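Amicyanin (Paracoccus versutus, PDB 1ID2) carries electrons as a small type-1 blue copper protein, probably by cycling a single bound copper ion between its oxidised and reduced states. Local coordinates at residues 88-93 with 100-105; 53-58 with 67-72; 49-54 with 73-78. All coordinates share one frame; numbering follows the deposited sequence.

Contact 1: 88-93 with 100-105. With CU (copper (II) ion), chain D.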
ATOM      1  N   SER A  88     -12.005  -6.767  -2.268  1.00 21.56           N
ATOM      2  CA  SER A  88     -11.538  -5.520  -2.906  1.00 18.50           C
ATOM      3  C   SER A  88     -11.257  -4.442  -1.869  1.00 23.76           C
ATOM      4  O   SER A  88     -12.163  -4.029  -1.143  1.00 32.57           O
ATOM      5  CB  SER A  88     -12.572  -4.966  -3.891  1.00 13.13           C
ATOM      6  OG  SER A  88     -12.783  -5.865  -4.944  1.00 18.38           O
ATOM      7  N   TYR A  89     -10.028  -3.923  -1.874  1.00 18.33           N
ATOM      8  CA  TYR A  89      -9.570  -3.004  -0.841  1.00  7.75           C
ATOM      9  C   TYR A  89      -9.122  -1.721  -1.514  1.00 11.42           C
ATOM     10  O   TYR A  89      -8.270  -1.744  -2.388  1.00 21.65           O
ATOM     11  CB  TYR A  89      -8.396  -3.618  -0.073  1.00  7.97           C
ATOM     12  CG  TYR A  89      -8.679  -4.994   0.475  1.00 19.77           C
ATOM     13  CD1 TYR A  89      -9.140  -5.149   1.769  1.00 21.62           C
ATOM     14  CD2 TYR A  89      -8.586  -6.127  -0.330  1.00 16.59           C
ATOM     15  CE1 TYR A  89      -9.522  -6.375   2.258  1.00 27.00           C
ATOM     16  CE2 TYR A  89      -8.976  -7.370   0.151  1.00 13.65           C
ATOM     17  CZ  TYR A  89      -9.453  -7.478   1.455  1.00 26.43           C
ATOM     18  OH  TYR A  89      -9.934  -8.667   1.956  1.00 30.87           O
ATOM     19  N   ASP A  90      -9.837  -0.647  -1.224  1.00 14.32           N
ATOM     20  CA  ASP A  90      -9.503   0.702  -1.675  1.00 19.61           C
ATOM     21  C   ASP A  90      -8.563   1.334  -0.681  1.00 24.03           C
ATOM     22  O   ASP A  90      -8.861   1.347   0.512  1.00 26.83           O
ATOM     23  CB  ASP A  90     -10.745   1.594  -1.711  1.00 34.87           C
ATOM     24  CG  ASP A  90     -11.864   0.993  -2.488  1.00 86.90           C
ATOM     25  OD1 ASP A  90     -12.865   0.566  -1.850  1.00 58.59           O
ATOM     26  OD2 ASP A  90     -11.720   0.976  -3.735  1.00 25.58           O
ATOM     27  N   TYR A  91      -7.572   2.059  -1.184  1.00 16.91           N
ATOM     28  CA  TYR A  91      -6.757   2.877  -0.307  1.00 30.34           C
ATOM     29  C   TYR A  91      -6.649   4.247  -0.934  1.00 14.88           C
ATOM     30  O   TYR A  91      -6.999   4.436  -2.100  1.00 22.53           O
ATOM     31  CB  TYR A  91      -5.364   2.264  -0.099  1.00 14.78           C
ATOM     32  CG  TYR A  91      -4.603   2.017  -1.380  1.00 10.59           C
ATOM     33  CD1 TYR A  91      -3.709   2.962  -1.873  1.00  4.44           C
ATOM     34  CD2 TYR A  91      -4.816   0.858  -2.128  1.00 13.80           C
ATOM     35  CE1 TYR A  91      -3.064   2.771  -3.081  1.00  3.76           C
ATOM     36  CE2 TYR A  91      -4.172   0.658  -3.333  1.00  5.29           C
ATOM     37  CZ  TYR A  91      -3.299   1.633  -3.804  1.00  2.16           C
ATOM     38  OH  TYR A  91      -2.625   1.430  -4.978  1.00  7.67           O
ATOM     39  N   PHE A  92      -6.129   5.181  -0.152  1.00 13.65           N
ATOM     40  CA  PHE A  92      -5.924   6.538  -0.589  1.00  6.85           C
ATOM     41  C   PHE A  92      -4.732   7.054   0.213  1.00  6.93           C
ATOM     42  O   PHE A  92      -4.224   6.366   1.103  1.00  5.52           O
ATOM     43  CB  PHE A  92      -7.195   7.383  -0.318  1.00  3.33           C
ATOM     44  CG  PHE A  92      -7.600   7.415   1.133  1.00  6.79           C
ATOM     45  CD1 PHE A  92      -8.263   6.335   1.702  1.00  5.44           C
ATOM     46  CD2 PHE A  92      -7.205   8.461   1.959  1.00  9.07           C
ATOM     47  CE1 PHE A  92      -8.504   6.287   3.063  1.00  4.75           C
ATOM     48  CE2 PHE A  92      -7.451   8.416   3.334  1.00 22.35           C
ATOM     49  CZ  PHE A  92      -8.104   7.306   3.883  1.00  6.01           C
ATOM     50  N   CYS A  93      -4.249   8.233  -0.149  1.00 15.10           N
ATOM     51  CA  CYS A  93      -3.105   8.825   0.509  1.00 20.77           C
ATOM     52  C   CYS A  93      -3.664   9.871   1.433  1.00 13.91           C
ATOM     53  O   CYS A  93      -4.511  10.654   1.034  1.00 13.89           O
ATOM     54  CB  CYS A  93      -2.171   9.454  -0.532  1.00 10.20           C
ATOM     55  SG  CYS A  93      -0.816  10.310   0.223  1.00 11.25           S
ATOM     56  N   ARG A 100      -5.943   7.596  -5.040  1.00  8.71           N
ATOM     57  CA  ARG A 100      -6.696   6.414  -4.671  1.00 14.04           C
ATOM     58  C   ARG A 100      -6.160   5.249  -5.485  1.00 16.54           C
ATOM     59  O   ARG A 100      -5.734   5.429  -6.624  1.00 22.58           O
ATOM     60  CB  ARG A 100      -8.162   6.597  -5.039  1.00 36.89           C
ATOM     61  CG  ARG A 100      -8.856   7.693  -4.313  1.00 27.07           C
ATOM     62  CD  ARG A 100     -10.162   7.988  -4.980  1.00 27.36           C
ATOM     63  NE  ARG A 100     -10.561   9.359  -4.707  1.00 58.93           N
ATOM     64  CZ  ARG A 100     -11.482   9.714  -3.822  1.00 38.83           C
ATOM     65  NH1 ARG A 100     -12.139   8.793  -3.123  1.00109.90           N
ATOM     66  NH2 ARG A 100     -11.636  10.995  -3.523  1.00 26.41           N
ATOM     67  N   GLY A 101      -6.329   4.043  -4.965  1.00  9.91           N
ATOM     68  CA  GLY A 101      -6.070   2.858  -5.771  1.00  7.77           C
ATOM     69  C   GLY A 101      -6.829   1.700  -5.156  1.00 12.72           C
ATOM     70  O   GLY A 101      -7.485   1.860  -4.107  1.00  9.25           O
ATOM     71  N   LYS A 102      -6.658   0.512  -5.723  1.00 14.86           N
ATOM     72  CA  LYS A 102      -7.247  -0.656  -5.112  1.00 16.90           C
ATOM     73  C   LYS A 102      -6.486  -1.948  -5.327  1.00 18.34           C
ATOM     74  O   LYS A 102      -5.794  -2.132  -6.343  1.00 15.55           O
ATOM     75  CB  LYS A 102      -8.695  -0.807  -5.563  1.00 29.66           C
ATOM     76  CG  LYS A 102      -8.904  -1.541  -6.848  1.00 25.78           C
ATOM     77  CD  LYS A 102     -10.122  -2.458  -6.720  1.00 50.90           C
ATOM     78  CE  LYS A 102     -11.441  -1.747  -7.023  1.00 21.55           C
ATOM     79  NZ  LYS A 102     -11.761  -0.581  -6.146  1.00 52.90           N
ATOM     80  N   VAL A 103      -6.604  -2.826  -4.337  1.00 22.05           N
ATOM     81  CA  VAL A 103      -6.044  -4.165  -4.396  1.00 30.95           C
ATOM     82  C   VAL A 103      -7.182  -5.183  -4.414  1.00 11.67           C
ATOM     83  O   VAL A 103      -8.054  -5.173  -3.554  1.00 12.45           O
ATOM     84  CB  VAL A 103      -5.102  -4.440  -3.181  1.00 20.59           C
ATOM     85  CG1 VAL A 103      -4.360  -5.772  -3.366  1.00  8.50           C
ATOM     86  CG2 VAL A 103      -4.091  -3.308  -3.042  1.00 15.01           C
ATOM     87  N   ILE A 104      -7.174  -6.026  -5.436  1.00 12.60           N
ATOM     88  CA  ILE A 104      -8.108  -7.123  -5.551  1.00 39.67           C
ATOM     89  C   ILE A 104      -7.406  -8.399  -5.142  1.00 17.55           C
ATOM     90  O   ILE A 104      -6.374  -8.761  -5.710  1.00 17.70           O
ATOM     91  CB  ILE A 104      -8.596  -7.265  -6.989  1.00 33.46           C
ATOM     92  CG1 ILE A 104      -9.235  -5.949  -7.434  1.00 10.78           C
ATOM     93  CG2 ILE A 104      -9.552  -8.461  -7.118  1.00 33.45           C
ATOM     94  CD1 ILE A 104      -8.992  -5.687  -8.856  1.00 13.19           C
ATOM     95  N   VAL A 105      -7.892  -8.989  -4.061  1.00 34.24           N
ATOM     96  CA  VAL A 105      -7.337 -10.215  -3.528  1.00 17.42           C
ATOM     97  C   VAL A 105      -8.291 -11.362  -3.819  1.00 19.75           C
ATOM     98  O   VAL A 105      -9.485 -11.291  -3.521  1.00 35.58           O
ATOM     99  CB  VAL A 105      -7.108 -10.112  -2.007  1.00 15.25           C
ATOM    100  CG1 VAL A 105      -6.311 -11.289  -1.539  1.00 14.38           C
ATOM    101  CG2 VAL A 105      -6.348  -8.846  -1.673  1.00 11.78           C
TER
HETATM  102 CU    CU D 107       0.068  11.322  -1.315  1.00 21.77          CU
HETATM  103  O   HOH W   1      -3.189  -0.487  -6.687  1.00 16.98           O

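Contact 2: 53-58 with 67-72. With CU (copper (II) ion), chain D.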
ATOM      1  N   PRO A  53       5.862  13.387   0.303  1.00 14.35           N
ATOM      2  CA  PRO A  53       5.638  12.129   1.008  1.00 22.44           C
ATOM      3  C   PRO A  53       4.242  11.595   0.728  1.00 17.16           C
ATOM      4  O   PRO A  53       3.292  12.363   0.582  1.00 16.69           O
ATOM      5  CB  PRO A  53       5.855  12.505   2.476  1.00 15.08           C
ATOM      6  CG  PRO A  53       6.684  13.780   2.406  1.00 19.92           C
ATOM      7  CD  PRO A  53       6.102  14.500   1.234  1.00 10.50           C
ATOM      8  N   HIS A  54       4.127  10.275   0.684  1.00 15.38           N
ATOM      9  CA  HIS A  54       2.886   9.596   0.362  1.00  3.90           C
ATOM     10  C   HIS A  54       2.760   8.382   1.271  1.00 10.00           C
ATOM     11  O   HIS A  54       3.771   7.847   1.718  1.00 17.70           O
ATOM     12  CB  HIS A  54       2.887   9.161  -1.094  1.00  5.83           C
ATOM     13  CG  HIS A  54       2.922  10.308  -2.072  1.00 12.35           C
ATOM     14  ND1 HIS A  54       1.895  11.212  -2.168  1.00 18.41           N
ATOM     15  CD2 HIS A  54       3.820  10.560  -3.053  1.00 12.72           C
ATOM     16  CE1 HIS A  54       2.188  11.988  -3.194  1.00  7.29           C
ATOM     17  NE2 HIS A  54       3.335  11.641  -3.763  1.00  9.25           N
ATOM     18  N   ASN A  55       1.542   8.062   1.692  1.00 12.62           N
ATOM     19  CA  ASN A  55       1.314   6.826   2.440  1.00 10.35           C
ATOM     20  C   ASN A  55       0.202   6.001   1.807  1.00 15.19           C
ATOM     21  O   ASN A  55      -0.197   6.270   0.659  1.00 13.60           O
ATOM     22  CB  ASN A  55       0.998   7.110   3.919  1.00 10.60           C
ATOM     23  CG  ASN A  55      -0.426   7.593   4.142  1.00 13.86           C
ATOM     24  OD1 ASN A  55      -1.019   8.170   3.253  1.00 16.35           O
ATOM     25  ND2 ASN A  55      -0.934   7.449   5.366  1.00  4.59           N
ATOM     26  N   VAL A  56      -0.127   4.881   2.457  1.00 17.24           N
ATOM     27  CA  VAL A  56      -1.257   4.030   2.054  1.00 11.75           C
ATOM     28  C   VAL A  56      -2.207   3.951   3.236  1.00 15.85           C
ATOM     29  O   VAL A  56      -1.747   3.731   4.359  1.00 15.84           O
ATOM     30  CB  VAL A  56      -0.772   2.595   1.666  1.00 18.06           C
ATOM     31  CG1 VAL A  56      -1.944   1.652   1.469  1.00 26.35           C
ATOM     32  CG2 VAL A  56       0.008   2.662   0.382  1.00 18.76           C
ATOM     33  N   ALA A  57      -3.468   4.346   3.023  1.00 27.02           N
ATOM     34  CA  ALA A  57      -4.473   4.363   4.089  1.00  9.84           C
ATOM     35  C   ALA A  57      -5.822   3.773   3.670  1.00 14.71           C
ATOM     36  O   ALA A  57      -6.144   3.673   2.473  1.00 12.97           O
ATOM     37  CB  ALA A  57      -4.660   5.790   4.620  1.00  5.36           C
ATOM     38  N   PHE A  58      -6.530   3.233   4.656  1.00  6.14           N
ATOM     39  CA  PHE A  58      -7.810   2.564   4.424  1.00 15.32           C
ATOM     40  C   PHE A  58      -8.804   3.208   5.389  1.00 10.70           C
ATOM     41  O   PHE A  58      -8.449   3.526   6.523  1.00 14.82           O
ATOM     42  CB  PHE A  58      -7.720   1.044   4.705  1.00  9.65           C
ATOM     43  CG  PHE A  58      -6.754   0.271   3.785  1.00 12.01           C
ATOM     44  CD1 PHE A  58      -7.169  -0.210   2.557  1.00 12.35           C
ATOM     45  CD2 PHE A  58      -5.440   0.029   4.166  1.00  6.19           C
ATOM     46  CE1 PHE A  58      -6.285  -0.905   1.714  1.00 10.56           C
ATOM     47  CE2 PHE A  58      -4.561  -0.667   3.329  1.00  9.93           C
ATOM     48  CZ  PHE A  58      -4.980  -1.127   2.110  1.00 17.90           C
ATOM     49  N   ALA A  67     -10.007   2.157  10.966  1.00 31.35           N
ATOM     50  CA  ALA A  67      -9.222   2.760   9.898  1.00 34.03           C
ATOM     51  C   ALA A  67      -7.750   2.413  10.074  1.00 29.37           C
ATOM     52  O   ALA A  67      -7.257   2.304  11.208  1.00 46.45           O
ATOM     53  CB  ALA A  67      -9.393   4.272   9.910  1.00 18.51           C
ATOM     54  N   PHE A  68      -7.041   2.361   8.949  1.00 50.83           N
ATOM     55  CA  PHE A  68      -5.610   2.077   8.920  1.00 21.12           C
ATOM     56  C   PHE A  68      -4.863   3.167   8.138  1.00 10.20           C
ATOM     57  O   PHE A  68      -5.193   3.464   6.993  1.00 22.48           O
ATOM     58  CB  PHE A  68      -5.361   0.692   8.293  1.00 21.77           C
ATOM     59  CG  PHE A  68      -3.919   0.270   8.313  1.00 31.94           C
ATOM     60  CD1 PHE A  68      -3.094   0.532   7.221  1.00 46.61           C
ATOM     61  CD2 PHE A  68      -3.345  -0.218   9.480  1.00 26.82           C
ATOM     62  CE1 PHE A  68      -1.725   0.338   7.302  1.00 33.37           C
ATOM     63  CE2 PHE A  68      -1.964  -0.419   9.572  1.00 38.69           C
ATOM     64  CZ  PHE A  68      -1.155  -0.134   8.487  1.00 31.00           C
ATOM     65  N   ARG A  69      -3.880   3.786   8.779  1.00  8.30           N
ATOM     66  CA  ARG A  69      -3.074   4.792   8.128  1.00 11.82           C
ATOM     67  C   ARG A  69      -1.630   4.339   8.141  1.00 20.42           C
ATOM     68  O   ARG A  69      -1.043   4.223   9.202  1.00 24.73           O
ATOM     69  CB  ARG A  69      -3.194   6.108   8.875  1.00 18.86           C
ATOM     70  CG  ARG A  69      -2.829   7.315   8.044  1.00 60.70           C
ATOM     71  CD  ARG A  69      -1.980   8.302   8.827  1.00 62.97           C
ATOM     72  NE  ARG A  69      -0.554   8.027   8.658  1.00115.62           N
ATOM     73  CZ  ARG A  69       0.358   8.924   8.285  1.00 97.22           C
ATOM     74  NH1 ARG A  69       0.012  10.182   8.014  1.00 87.30           N
ATOM     75  NH2 ARG A  69       1.638   8.579   8.262  1.00 54.25           N
ATOM     76  N   GLY A  70      -1.063   4.078   6.971  1.00 12.39           N
ATOM     77  CA  GLY A  70       0.321   3.647   6.907  1.00 17.69           C
ATOM     78  C   GLY A  70       1.216   4.834   7.197  1.00 12.07           C
ATOM     79  O   GLY A  70       0.785   5.974   7.059  1.00 23.55           O
ATOM     80  N   GLU A  71       2.462   4.585   7.571  1.00 32.43           N
ATOM     81  CA  GLU A  71       3.429   5.663   7.770  1.00 17.05           C
ATOM     82  C   GLU A  71       3.839   6.268   6.430  1.00 12.96           C
ATOM     83  O   GLU A  71       3.764   5.598   5.391  1.00 15.97           O
ATOM     84  CB  GLU A  71       4.662   5.122   8.492  1.00 22.65           C
ATOM     85  CG  GLU A  71       4.490   5.006  10.002  1.00 33.06           C
ATOM     86  CD  GLU A  71       5.789   4.667  10.724  1.00 59.66           C
ATOM     87  OE1 GLU A  71       6.842   5.280  10.430  1.00 49.91           O
ATOM     88  OE2 GLU A  71       5.753   3.794  11.615  1.00 38.72           O
ATOM     89  N   MET A  72       4.204   7.550   6.449  1.00 15.15           N
ATOM     90  CA  MET A  72       4.643   8.287   5.243  1.00 20.28           C
ATOM     91  C   MET A  72       5.996   7.811   4.683  1.00 22.05           C
ATOM     92  O   MET A  72       6.923   7.558   5.450  1.00 18.76           O
ATOM     93  CB  MET A  72       4.746   9.786   5.548  1.00 19.33           C
ATOM     94  CG  MET A  72       3.475  10.411   6.128  1.00 41.28           C
ATOM     95  SD  MET A  72       2.057  10.329   5.024  1.00 30.35           S
ATOM     96  CE  MET A  72       2.746  11.185   3.710  1.00 13.50           C
TER
HETATM   97 CU    CU D 107       0.068  11.322  -1.315  1.00 21.77          CU
HETATM   98  O   HOH W   2       2.202   4.114   4.227  1.00 11.32           O

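Contact 3: 49-54 with 73-78. With CU (copper (II) ion), chain D.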
ATOM      1  N   GLY A  49       8.507   7.366  -5.543  1.00 15.65           N
ATOM      2  CA  GLY A  49       9.585   7.830  -6.378  1.00  8.57           C
ATOM      3  C   GLY A  49       9.912   9.299  -6.194  1.00 23.60           C
ATOM      4  O   GLY A  49      10.909   9.758  -6.733  1.00 18.98           O
ATOM      5  N   GLU A  50       9.093  10.053  -5.469  1.00 13.86           N
ATOM      6  CA  GLU A  50       9.268  11.501  -5.439  1.00  8.91           C
ATOM      7  C   GLU A  50       9.470  12.047  -4.042  1.00  7.05           C
ATOM      8  O   GLU A  50       9.211  11.351  -3.056  1.00 17.22           O
ATOM      9  CB  GLU A  50       8.083  12.205  -6.124  1.00 13.05           C
ATOM     10  CG  GLU A  50       6.691  11.741  -5.701  1.00 11.84           C
ATOM     11  CD  GLU A  50       5.577  12.372  -6.540  1.00 19.95           C
ATOM     12  OE1 GLU A  50       5.835  12.769  -7.692  1.00 20.25           O
ATOM     13  OE2 GLU A  50       4.424  12.424  -6.065  1.00 17.22           O
ATOM     14  N   VAL A  51       9.843  13.319  -3.952  1.00 17.06           N
ATOM     15  CA  VAL A  51      10.078  13.961  -2.653  1.00 23.01           C
ATOM     16  C   VAL A  51       8.834  14.313  -1.828  1.00 11.67           C
ATOM     17  O   VAL A  51       8.936  14.542  -0.625  1.00 23.51           O
ATOM     18  CB  VAL A  51      10.952  15.237  -2.794  1.00 23.83           C
ATOM     19  CG1 VAL A  51      12.358  14.855  -3.118  1.00 20.98           C
ATOM     20  CG2 VAL A  51      10.425  16.120  -3.886  1.00 11.77           C
ATOM     21  N   MET A  52       7.684  14.451  -2.480  1.00 24.15           N
ATOM     22  CA  MET A  52       6.402  14.543  -1.771  1.00 26.77           C
ATOM     23  C   MET A  52       6.142  13.266  -0.989  1.00 12.86           C
ATOM     24  O   MET A  52       6.065  12.190  -1.560  1.00  9.63           O
ATOM     25  CB  MET A  52       5.257  14.729  -2.759  1.00 20.34           C
ATOM     26  CG  MET A  52       3.903  14.942  -2.109  1.00 10.51           C
ATOM     27  SD  MET A  52       3.727  16.589  -1.454  1.00 19.85           S
ATOM     28  CE  MET A  52       3.088  17.476  -2.895  1.00 17.02           C
ATOM     29  N   PRO A  53       5.862  13.387   0.303  1.00 14.35           N
ATOM     30  CA  PRO A  53       5.638  12.129   1.008  1.00 22.44           C
ATOM     31  C   PRO A  53       4.242  11.595   0.728  1.00 17.16           C
ATOM     32  O   PRO A  53       3.292  12.363   0.582  1.00 16.69           O
ATOM     33  CB  PRO A  53       5.855  12.505   2.476  1.00 15.08           C
ATOM     34  CG  PRO A  53       6.684  13.780   2.406  1.00 19.92           C
ATOM     35  CD  PRO A  53       6.102  14.500   1.234  1.00 10.50           C
ATOM     36  N   HIS A  54       4.127  10.275   0.684  1.00 15.38           N
ATOM     37  CA  HIS A  54       2.886   9.596   0.362  1.00  3.90           C
ATOM     38  C   HIS A  54       2.760   8.382   1.271  1.00 10.00           C
ATOM     39  O   HIS A  54       3.771   7.847   1.718  1.00 17.70           O
ATOM     40  CB  HIS A  54       2.887   9.161  -1.094  1.00  5.83           C
ATOM     41  CG  HIS A  54       2.922  10.308  -2.072  1.00 12.35           C
ATOM     42  ND1 HIS A  54       1.895  11.212  -2.168  1.00 18.41           N
ATOM     43  CD2 HIS A  54       3.820  10.560  -3.053  1.00 12.72           C
ATOM     44  CE1 HIS A  54       2.188  11.988  -3.194  1.00  7.29           C
ATOM     45  NE2 HIS A  54       3.335  11.641  -3.763  1.00  9.25           N
ATOM     46  N   MET A  73       6.051   7.577   3.371  1.00 15.83           N
ATOM     47  CA  MET A  73       7.295   7.270   2.660  1.00  7.95           C
ATOM     48  C   MET A  73       7.782   8.578   2.087  1.00 20.39           C
ATOM     49  O   MET A  73       6.994   9.435   1.657  1.00 15.11           O
ATOM     50  CB  MET A  73       7.074   6.318   1.477  1.00 14.61           C
ATOM     51  CG  MET A  73       6.576   4.928   1.823  1.00 17.60           C
ATOM     52  SD  MET A  73       5.812   4.042   0.416  1.00 21.25           S
ATOM     53  CE  MET A  73       4.063   4.305   0.741  1.00 11.06           C
ATOM     54  N   THR A  74       9.079   8.786   2.216  1.00 15.47           N
ATOM     55  CA  THR A  74       9.747   9.813   1.463  1.00 12.96           C
ATOM     56  C   THR A  74      10.370   9.100   0.281  1.00  2.00           C
ATOM     57  O   THR A  74      10.062   7.915   0.018  1.00 16.72           O
ATOM     58  CB  THR A  74      10.815  10.509   2.313  1.00 20.10           C
ATOM     59  OG1 THR A  74      11.808   9.562   2.723  1.00 27.85           O
ATOM     60  CG2 THR A  74      10.178  11.103   3.553  1.00 22.45           C
ATOM     61  N   LYS A  75      11.146   9.849  -0.488  1.00 17.44           N
ATOM     62  CA  LYS A  75      11.648   9.396  -1.774  1.00 15.39           C
ATOM     63  C   LYS A  75      12.399   8.064  -1.672  1.00 19.96           C
ATOM     64  O   LYS A  75      13.312   7.914  -0.862  1.00 16.93           O
ATOM     65  CB  LYS A  75      12.556  10.478  -2.375  1.00 15.16           C
ATOM     66  CG  LYS A  75      13.057  10.124  -3.736  1.00  9.33           C
ATOM     67  CD  LYS A  75      13.949  11.215  -4.266  1.00 22.74           C
ATOM     68  CE  LYS A  75      14.589  10.812  -5.579  1.00 43.39           C
ATOM     69  NZ  LYS A  75      13.610  10.178  -6.483  1.00 43.28           N
ATOM     70  N   ASP A  76      12.055   7.146  -2.569  1.00 28.44           N
ATOM     71  CA  ASP A  76      12.560   5.768  -2.597  1.00 28.87           C
ATOM     72  C   ASP A  76      12.514   5.015  -1.290  1.00 35.13           C
ATOM     73  O   ASP A  76      13.339   4.135  -1.043  1.00 33.08           O
ATOM     74  CB  ASP A  76      13.975   5.701  -3.171  1.00 33.96           C
ATOM     75  CG  ASP A  76      14.045   6.242  -4.566  1.00 51.62           C
ATOM     76  OD1 ASP A  76      14.877   7.155  -4.755  1.00 23.46           O
ATOM     77  OD2 ASP A  76      13.220   5.823  -5.431  1.00 39.17           O
ATOM     78  N   GLN A  77      11.501   5.295  -0.487  1.00 13.72           N
ATOM     79  CA  GLN A  77      11.120   4.346   0.526  1.00  5.25           C
ATOM     80  C   GLN A  77      10.020   3.479  -0.025  1.00 15.26           C
ATOM     81  O   GLN A  77       9.468   3.744  -1.104  1.00 13.83           O
ATOM     82  CB  GLN A  77      10.705   5.083   1.787  1.00  2.00           C
ATOM     83  CG  GLN A  77      11.887   5.794   2.364  1.00 16.91           C
ATOM     84  CD  GLN A  77      11.623   6.373   3.720  1.00 20.69           C
ATOM     85  OE1 GLN A  77      10.616   7.048   3.942  1.00 24.29           O
ATOM     86  NE2 GLN A  77      12.565   6.179   4.625  1.00 94.05           N
ATOM     87  N   ALA A  78       9.863   2.325   0.598  1.00 16.85           N
ATOM     88  CA  ALA A  78       8.881   1.374   0.158  1.00  9.86           C
ATOM     89  C   ALA A  78       8.032   0.961   1.372  1.00 21.64           C
ATOM     90  O   ALA A  78       8.381   1.271   2.510  1.00 12.48           O
ATOM     91  CB  ALA A  78       9.584   0.190  -0.478  1.00  9.99           C
TER
HETATM   92 CU    CU D 107       0.068  11.322  -1.315  1.00 21.77          CU

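Contact 1: 88-93 with 100-105
Tyr-91 lays one face of its ring over the backbone of Gly-101, with the Gly-101 CA 4.0 Å from the ring centroid in a CH-pi contact. Its CG sits between the backbone N and the carbonyl carbon (chi1 56°), a rotamer that folds the ring back across the partner strand. Glycine suits the spot, since a beta carbon there would run into the phenol oxygen. Tyr-91 OH donates to a water at 2.6 Å, and that water in turn donates to Lys-102 O, so the hydroxyl is tied to the neighbouring strand through one solvent molecule. Val-103 CG2 packs obliquely against Tyr-91 CE2 at 4.0 Å.

Tyr-89, on the same face of the sheet, has CG anti to the carbonyl carbon, which sends its ring back toward the start of the strand. CE2 meets Val-105 CG2 at 3.5 Å, while Val-103 O lies at the ring edge; its hydroxyl bonds to Glu-85 O. On the reverse face, Asp-90 and Lys-102 run side by side, and the lysine chain bends so that NZ reaches Asp-90 OD2 at 2.9 Å in a salt bridge, a pairing suited to the more open side of the sheet.

Four backbone hydrogen bonds join Tyr-89 to Val-103 and Tyr-91 to Gly-101, the straightest being Tyr-91 N to Gly-101 O at 166°. Next to Phe-92, Cys-93 SG binds copper at 2.0 Å. A hairpin whose connecting loop supplies His-96 and Met-99 next to Cys-93 is characteristic of the type-1 copper site of cupredoxins.

Contact 2: 53-58 with 67-72
Met-72 folds its thioether under Asn-55 and Pro-53. Bends at chi1, chi2 and chi3, all near -60°, curl the chain back, which puts SD 3.6 Å from Asn-55 CB and the CE methyl 3.6 Å from Pro-53 CB. A flexible, unbranched apolar chain suits this place, because it can follow the uneven surface of an irregular backbone.

Asn-55 supplies the polar half. Its ND2 donates to Gly-70 O at 2.8 Å, a nearly straight bond of 167° that lies in the amide plane, while OD1 accepts from Thr-94 N, so both ends of the buried amide are used. The same nitrogen stands over one face of the Arg-69 guanidinium, the two planes 57° apart. Glycine fits at Gly-70, where a beta carbon would crowd Val-56 O; its own N donates to that oxygen.

Phe-68, with CG anti to its backbone N, lies beside Phe-58. Phe-68 CD1 comes to the edge of the Phe-58 ring, 3.9 Å from Phe-58 CD2. The backbones of these two form a hydrogen-bonded antiparallel pair. Between this pair and the methionine, a water accepts from Val-56 N.

With both ends of its amide engaged, Asn-55 probably limits movement of the backbone next to His-54, whose ND1 binds copper, and ties it to the loop that follows Cys-93.

Contact 3: 49-54 with 73-78
His-54 and Met-73 face each other through their backbones. Met-73 N donates to His-54 O at 2.8 Å, and His-54 N returns a bond to Met-73 O at 3.1 Å, forming a single antiparallel bridge. Met-73 adds its CE methyl, 3.7 Å from His-54 O, and so covers that carbonyl with an apolar, pliant chain.

The imidazole points to the metal with ND1 and leaves NE2 to donate to Glu-50 OE2 at 2.7 Å. The carboxylate receives it through its anti lone pair, close to the ring plane; together with the copper bond at ND1, this fixes the ring's rotation. Glu-50 is thus second shell to the copper, and is itself held by a salt bridge to Lys-28 and a bond from Met-29 N.

Farther out, Lys-75 stretches its chain (chi1 -177°) past Val-51 CG1 and turns only at the tip, bringing NZ 2.7 Å from Gly-49 O. A long cationic chain suits this solvent-facing place, where the charged tip can reach a carbonyl. In the turn beyond, Gln-77 OE1 accepts from Thr-74 N in a nearly straight bond of 176°, and Gln-77 N donates to Thr-74 O.

The contact thus joins the loop between strands 43-48 and 57-58 to the start of strand 77-83. Asn-48, at the end of strand 43-48, bonds to both sides, and Met-73 packs on Trp-46 of that strand and on Ile-26 of strand 22-27.

Overall arrangement
All three contacts reach the copper, contact 1 through Cys-93 and contacts 2 and 3 through the shared His-54. Contacts 2 and 3 also have Pro-53 in common, and their centres lie about 12 Å apart; contact 1 is about 12 Å from contact 2 and about 19 Å from contact 3, centre to centre. Cys-93 SG comes 3.7 Å from His-54 ND1 as both bind the metal; His-96 and Met-99, from the loop between the segments of contact 1, complete the site. The two hairpins of contacts 1 and 2 are also joined by a probable hydrogen bond, Phe-92 O to Ala-57 N at 2.9 Å, which links the backbones leading to the cysteine and histidine ligands.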